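Local atomic coordinates of endoglucanase (Ganoderma lucidum, PDB entry 5D8Z), a protein that probably hydrolyses internal beta-1,4-glucosidic bonds of cellulose, as a family GH5 endoglucanase built on a TIM barrel. Residues A[61-66]-A[105-110]. Residues are numbered along the deposited sequence; the frame is centred on the assembly and turned at random.
Sequences GQMKHF and VQACLD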
# COMPACT_ATOMS: atom_id res chain seq x y z
N GLY A 61 14.11 -10.75 -7.75
CA GLY A 61 14.59 -11.91 -7.01
C GLY A 61 14.01 -11.94 -5.62
O GLY A 61 13.45 -12.95 -5.20
N GLN A 62 14.13 -10.82 -4.92
CA GLN A 62 13.38 -10.55 -3.69
C GLN A 62 11.95 -11.15 -3.72
O GLN A 62 11.51 -11.80 -2.77
CB GLN A 62 13.31 -9.02 -3.43
CG GLN A 62 14.62 -8.37 -2.96
CD GLN A 62 14.45 -6.92 -2.47
OE1 GLN A 62 13.35 -6.51 -2.08
NE2 GLN A 62 15.53 -6.16 -2.46
N MET A 63 11.25 -10.95 -4.83
CA MET A 63 9.87 -11.42 -4.96
C MET A 63 9.84 -12.92 -5.26
O MET A 63 9.07 -13.63 -4.63
CB MET A 63 9.07 -10.57 -5.97
CG MET A 63 8.84 -9.16 -5.45
SD MET A 63 7.91 -7.97 -6.44
CE MET A 63 8.66 -8.13 -8.05
N LYS A 64 10.68 -13.42 -6.17
CA LYS A 64 10.79 -14.89 -6.34
C LYS A 64 10.92 -15.57 -4.97
O LYS A 64 10.28 -16.58 -4.69
CB LYS A 64 12.00 -15.29 -7.18
CG LYS A 64 11.71 -15.71 -8.62
CD LYS A 64 11.54 -17.23 -8.77
CE LYS A 64 12.85 -18.01 -8.82
NZ LYS A 64 13.56 -17.86 -10.12
N HIS A 65 11.74 -14.99 -4.13
CA HIS A 65 12.07 -15.60 -2.86
C HIS A 65 10.90 -15.48 -1.92
O HIS A 65 10.48 -16.45 -1.30
CB HIS A 65 13.33 -14.92 -2.30
CG HIS A 65 13.43 -14.97 -0.82
ND1 HIS A 65 13.55 -16.15 -0.13
CD2 HIS A 65 13.40 -13.98 0.11
CE1 HIS A 65 13.61 -15.90 1.17
NE2 HIS A 65 13.53 -14.58 1.34
N PHE A 66 10.35 -14.28 -1.81
CA PHE A 66 9.27 -14.07 -0.88
C PHE A 66 8.10 -15.01 -1.16
O PHE A 66 7.43 -15.45 -0.24
CB PHE A 66 8.82 -12.60 -0.90
CG PHE A 66 9.68 -11.67 -0.08
CD1 PHE A 66 9.97 -11.93 1.25
CD2 PHE A 66 10.16 -10.51 -0.62
CE1 PHE A 66 10.75 -11.07 2.01
CE2 PHE A 66 10.91 -9.63 0.14
CZ PHE A 66 11.22 -9.91 1.45
N VAL A 105 6.22 -4.28 -11.89
CA VAL A 105 4.91 -4.94 -11.87
C VAL A 105 4.93 -6.26 -12.60
O VAL A 105 4.35 -7.23 -12.13
CB VAL A 105 3.85 -4.03 -12.52
CG1 VAL A 105 2.61 -4.80 -12.91
CG2 VAL A 105 3.50 -2.90 -11.58
N GLN A 106 5.62 -6.32 -13.76
CA GLN A 106 5.81 -7.59 -14.46
C GLN A 106 6.60 -8.59 -13.66
O GLN A 106 6.30 -9.77 -13.71
CB GLN A 106 6.45 -7.38 -15.81
CG GLN A 106 5.53 -6.67 -16.80
CD GLN A 106 4.06 -7.12 -16.72
OE1 GLN A 106 3.72 -8.29 -16.94
NE2 GLN A 106 3.17 -6.17 -16.42
N ALA A 107 7.58 -8.13 -12.90
CA ALA A 107 8.33 -9.03 -12.02
C ALA A 107 7.49 -9.54 -10.89
O ALA A 107 7.69 -10.64 -10.41
CB ALA A 107 9.54 -8.33 -11.44
N CYS A 108 6.59 -8.71 -10.42
CA CYS A 108 5.70 -9.10 -9.33
C CYS A 108 4.73 -10.17 -9.82
O CYS A 108 4.45 -11.16 -9.14
CB CYS A 108 4.96 -7.88 -8.80
SG CYS A 108 3.58 -8.23 -7.71
N LEU A 109 4.22 -9.99 -11.02
CA LEU A 109 3.32 -10.98 -11.58
C LEU A 109 4.06 -12.26 -11.95
O LEU A 109 3.53 -13.35 -11.71
CB LEU A 109 2.61 -10.40 -12.79
CG LEU A 109 1.62 -9.30 -12.38
CD1 LEU A 109 1.20 -8.49 -13.59
CD2 LEU A 109 0.41 -9.89 -11.66
N ASP A 110 5.26 -12.11 -12.50
CA ASP A 110 6.06 -13.26 -12.92
C ASP A 110 6.44 -14.10 -11.71
O ASP A 110 6.57 -15.30 -11.83
CB ASP A 110 7.34 -12.84 -13.69
CG ASP A 110 7.04 -12.31 -15.11
OD1 ASP A 110 5.94 -12.56 -15.65
OD2 ASP A 110 7.92 -11.62 -15.68
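M63 of helix 59-68 reaches across to A107 and C108 of helix 95-110, and its one long side chain carries the contact. The side chain leaves the backbone of M63 toward helix 95-110. CG then stands anti to the carbonyl carbon (chi1 -68°), and the chain runs extended to SD before bending at chi3 (-48°), which lays CE against the neighbouring backbone. SD lies 3.8 Å from CB of C108. CE, at the tip, comes 3.5 Å from CB of A107 and also rests on the main chain where A107 passes into C108. Small residues suit the receiving side: the methyl of A107 keeps the helix backbone accessible to the tip, while C108 offers M63 its CB, and its SG is tied in a disulfide to C115, at the start of strand 114-119. F75 on strand 74-79 touches both M63 and C108, so the pair packs over the barrel wall, joining the helices before and after that strand in the chain. With an alanine here, the space filled by SD and CE would probably become a gap between the helices, with nothing from M63 against A107 and C108. The segments meet mainly through van der Waals contact, in part with backbone; the contact therefore depends on shape and on a flexible thioether chain, which can follow a helix surface more readily than a branched side chain.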